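Local structure of putative aspartyl-tRNA synthetase (Leishmania major, 6OD8) at residues Q136-I142 with T175-L181. The protein probably attaches L-aspartate to tRNA(Asp) at the expense of ATP, as a class-II aminoacyl-tRNA synthetase. Residues are numbered along the deposited sequence; the frame is centred on the assembly and turned at random. Where two conformers were deposited one is given.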
ATOM      1  N   GLN A 136     -19.025 -28.928  27.749  1.00 31.03           N
ATOM      2  CA  GLN A 136     -17.624 -29.334  27.762  1.00 31.63           C
ATOM      3  C   GLN A 136     -16.820 -28.870  26.546  1.00 30.16           C
ATOM      4  O   GLN A 136     -15.634 -29.209  26.451  1.00 28.55           O
ATOM      5  CB  GLN A 136     -17.520 -30.865  27.917  1.00 35.24           C
ATOM      6  CG  GLN A 136     -18.107 -31.688  26.766  1.00 38.58           C
ATOM      7  CD  GLN A 136     -17.169 -31.761  25.570  1.00 39.40           C
ATOM      8  OE1 GLN A 136     -16.036 -32.240  25.687  1.00 36.49           O
ATOM      9  NE2 GLN A 136     -17.624 -31.254  24.422  1.00 26.73           N
ATOM     10  N   ILE A 137     -17.419 -28.124  25.609  1.00 27.93           N
ATOM     11  CA  ILE A 137     -16.645 -27.594  24.490  1.00 27.02           C
ATOM     12  C   ILE A 137     -15.571 -26.662  25.036  1.00 25.08           C
ATOM     13  O   ILE A 137     -15.824 -25.859  25.941  1.00 28.14           O
ATOM     14  CB  ILE A 137     -17.558 -26.868  23.485  1.00 24.24           C
ATOM     15  CG1 ILE A 137     -18.642 -27.826  22.976  1.00 23.17           C
ATOM     16  CG2 ILE A 137     -16.765 -26.304  22.309  1.00 22.97           C
ATOM     17  CD1 ILE A 137     -19.650 -27.212  22.020  1.00 22.66           C
ATOM     18  N   ALA A 138     -14.357 -26.783  24.508  1.00 22.58           N
ATOM     19  CA  ALA A 138     -13.274 -25.902  24.941  1.00 26.78           C
ATOM     20  C   ALA A 138     -13.518 -24.487  24.432  1.00 23.34           C
ATOM     21  O   ALA A 138     -13.897 -24.289  23.272  1.00 22.45           O
ATOM     22  CB  ALA A 138     -11.927 -26.414  24.429  1.00 22.09           C
ATOM     23  N   THR A 139     -13.306 -23.490  25.301  1.00 21.92           N
ATOM     24  CA  THR A 139     -13.445 -22.120  24.829  1.00 20.43           C
ATOM     25  C   THR A 139     -12.431 -21.861  23.721  1.00 24.27           C
ATOM     26  O   THR A 139     -11.354 -22.471  23.676  1.00 22.17           O
ATOM     27  CB  THR A 139     -13.258 -21.106  25.966  1.00 28.04           C
ATOM     28  OG1 THR A 139     -11.930 -21.194  26.460  1.00 28.16           O
ATOM     29  CG2 THR A 139     -14.235 -21.399  27.108  1.00 27.68           C
ATOM     30  N   GLU A 140     -12.815 -20.975  22.804  1.00 19.24           N
ATOM     31  CA  GLU A 140     -12.147 -20.605  21.559  1.00 23.47           C
ATOM     32  C   GLU A 140     -12.343 -21.655  20.452  1.00 19.55           C
ATOM     33  O   GLU A 140     -11.921 -21.411  19.321  1.00 23.31           O
ATOM     34  CB  GLU A 140     -10.641 -20.306  21.738  1.00 24.84           C
ATOM     35  CG  GLU A 140     -10.415 -19.136  22.702  1.00 23.05           C
ATOM     36  CD  GLU A 140     -11.165 -17.915  22.236  1.00 28.87           C
ATOM     37  OE1 GLU A 140     -10.822 -17.395  21.146  1.00 27.22           O
ATOM     38  OE2 GLU A 140     -12.135 -17.510  22.919  1.00 29.89           O
ATOM     39  N   SER A 141     -12.981 -22.795  20.725  1.00 17.96           N
ATOM     40  CA  SER A 141     -13.392 -23.664  19.634  1.00 17.36           C
ATOM     41  C   SER A 141     -14.306 -22.880  18.702  1.00 21.43           C
ATOM     42  O   SER A 141     -14.974 -21.931  19.113  1.00 22.44           O
ATOM     43  CB  SER A 141     -14.130 -24.902  20.153  1.00 19.21           C
ATOM     44  OG  SER A 141     -13.333 -25.664  21.037  1.00 22.93           O
ATOM     45  N   ILE A 142     -14.328 -23.271  17.433  1.00 18.06           N
ATOM     46  CA  ILE A 142     -15.257 -22.696  16.474  0.75 15.90           C
ATOM     47  C   ILE A 142     -16.357 -23.720  16.221  1.00 17.62           C
ATOM     48  O   ILE A 142     -16.080 -24.899  15.981  1.00 20.39           O
ATOM     49  CB  ILE A 142     -14.540 -22.289  15.180  0.75 16.74           C
ATOM     50  CG1 ILE A 142     -13.587 -21.126  15.477  0.75 18.37           C
ATOM     51  CG2 ILE A 142     -15.557 -21.900  14.126  0.75 16.55           C
ATOM     52  CD1 ILE A 142     -12.648 -20.806  14.342  0.75 18.16           C
ATOM     53  N   THR A 175     -13.572 -26.540  14.392  1.00 19.50           N
ATOM     54  CA  THR A 175     -12.273 -26.910  14.933  1.00 20.31           C
ATOM     55  C   THR A 175     -12.304 -26.762  16.449  1.00 19.92           C
ATOM     56  O   THR A 175     -12.997 -25.895  16.986  1.00 23.27           O
ATOM     57  CB  THR A 175     -11.138 -26.043  14.374  1.00 20.57           C
ATOM     58  OG1 THR A 175     -11.435 -24.662  14.609  1.00 22.64           O
ATOM     59  CG2 THR A 175     -10.971 -26.268  12.881  1.00 22.82           C
ATOM     60  N   GLU A 176     -11.551 -27.612  17.131  1.00 22.85           N
ATOM     61  CA  GLU A 176     -11.483 -27.587  18.586  1.00 25.92           C
ATOM     62  C   GLU A 176     -10.217 -26.882  19.038  1.00 30.54           C
ATOM     63  O   GLU A 176      -9.132 -27.122  18.495  1.00 29.20           O
ATOM     64  CB  GLU A 176     -11.525 -28.999  19.158  1.00 26.95           C
ATOM     65  CG  GLU A 176     -12.699 -29.793  18.680  1.00 34.84           C
ATOM     66  CD  GLU A 176     -12.716 -31.169  19.302  1.00 49.04           C
ATOM     67  OE1 GLU A 176     -13.760 -31.847  19.234  1.00 54.57           O
ATOM     68  OE2 GLU A 176     -11.678 -31.558  19.875  1.00 55.34           O
ATOM     69  N   SER A 177     -10.366 -26.003  20.016  1.00 26.69           N
ATOM     70  CA  SER A 177      -9.227 -25.356  20.633  1.00 22.89           C
ATOM     71  C   SER A 177      -8.644 -26.271  21.697  1.00 20.19           C
ATOM     72  O   SER A 177      -9.352 -27.074  22.308  1.00 21.20           O
ATOM     73  CB  SER A 177      -9.661 -24.024  21.259  1.00 23.40           C
ATOM     74  OG  SER A 177      -8.602 -23.385  21.950  1.00 21.32           O
ATOM     75  N   LEU A 178      -7.341 -26.146  21.919  1.00 29.02           N
ATOM     76  CA  LEU A 178      -6.772 -26.645  23.156  1.00 29.47           C
ATOM     77  C   LEU A 178      -7.560 -26.104  24.349  1.00 27.93           C
ATOM     78  O   LEU A 178      -8.080 -24.978  24.328  1.00 28.56           O
ATOM     79  CB  LEU A 178      -5.300 -26.233  23.258  1.00 28.52           C
ATOM     80  CG  LEU A 178      -4.395 -26.821  22.176  1.00 32.49           C
ATOM     81  CD1 LEU A 178      -2.960 -26.339  22.341  1.00 29.53           C
ATOM     82  CD2 LEU A 178      -4.465 -28.344  22.198  1.00 30.25           C
ATOM     83  N   ARG A 179      -7.660 -26.924  25.400  1.00 25.24           N
ATOM     84  CA  ARG A 179      -8.241 -26.469  26.655  1.00 24.56           C
ATOM     85  C   ARG A 179      -7.263 -25.643  27.475  1.00 34.08           C
ATOM     86  O   ARG A 179      -7.681 -25.011  28.451  1.00 34.01           O
ATOM     87  CB  ARG A 179      -8.725 -27.654  27.485  1.00 26.16           C
ATOM     88  CG  ARG A 179      -9.634 -28.569  26.717  1.00 27.11           C
ATOM     89  CD  ARG A 179     -10.235 -29.647  27.635  1.00 27.72           C
ATOM     90  NE  ARG A 179     -11.187 -30.467  26.894  1.00 30.29           N
ATOM     91  CZ  ARG A 179     -12.471 -30.151  26.735  1.00 39.43           C
ATOM     92  NH1 ARG A 179     -12.954 -29.041  27.276  1.00 26.71           N
ATOM     93  NH2 ARG A 179     -13.280 -30.948  26.043  1.00 38.23           N
ATOM     94  N   THR A 180      -5.983 -25.639  27.097  1.00 32.54           N
ATOM     95  CA  THR A 180      -4.952 -24.828  27.737  1.00 31.15           C
ATOM     96  C   THR A 180      -4.648 -23.629  26.838  1.00 29.71           C
ATOM     97  O   THR A 180      -4.084 -23.787  25.750  1.00 36.19           O
ATOM     98  CB  THR A 180      -3.698 -25.653  27.981  1.00 38.88           C
ATOM     99  OG1 THR A 180      -4.065 -26.868  28.645  1.00 42.84           O
ATOM    100  CG2 THR A 180      -2.721 -24.875  28.839  1.00 41.43           C
ATOM    101  N   LEU A 181      -5.059 -22.450  27.274  1.00 25.60           N
ATOM    102  CA  LEU A 181      -4.843 -21.210  26.536  1.00 26.86           C
ATOM    103  C   LEU A 181      -3.587 -20.516  27.046  1.00 29.37           C
ATOM    104  O   LEU A 181      -3.237 -20.655  28.219  1.00 31.35           O
ATOM    105  CB  LEU A 181      -6.045 -20.268  26.687  1.00 27.05           C
ATOM    106  CG  LEU A 181      -7.377 -20.772  26.132  1.00 33.03           C
ATOM    107  CD1 LEU A 181      -8.476 -19.781  26.419  1.00 27.98           C
ATOM    108  CD2 LEU A 181      -7.267 -21.009  24.637  1.00 31.63           C
TER
HETATM  109  O   HOH W   1      -9.770 -23.593  25.703  1.00 20.85           O
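This largely polar loop-to-loop contact, an example of a strand pair continued by side-chain and water-mediated bonds, sits at the edge of the OB-fold domain, which in aspartyl-tRNA synthetases binds the tRNA anticodon. The turn between helix 128-136 and strand 142-151 meets the chain heading from that domain toward helix 185-189. Sheet pairing survives at one end, where I142 and T175 form an antiparallel hydrogen-bonded pair, I142 N to T175 O at 3.0 Å, with a weak return bond. On the 136-142 side a type II turn, A138 to S141, precedes the pair, and the backbones are joined through the S141 hydroxyl and a water. S141 OG accepts from S177 N (3.2 Å) and donates to A138 O (2.7 Å). Water 1 donates to T139 O and L178 O, at 2.8 and 2.6 Å. R179 then reaches back: its NH1 and NH2 both donate to Q136 O, at 2.8 and 3.0 Å, while A138 CB lies over one guanidinium face. E140 turns its carboxylate to R213 and R110, and T175 OG1 bonds to A520 of the second subunit. Since most acceptors are main-chain carbonyls, much of this bonding depends on backbone geometry rather than side-chain identity, and within these segments a neutral acceptor meets the arginine's charge.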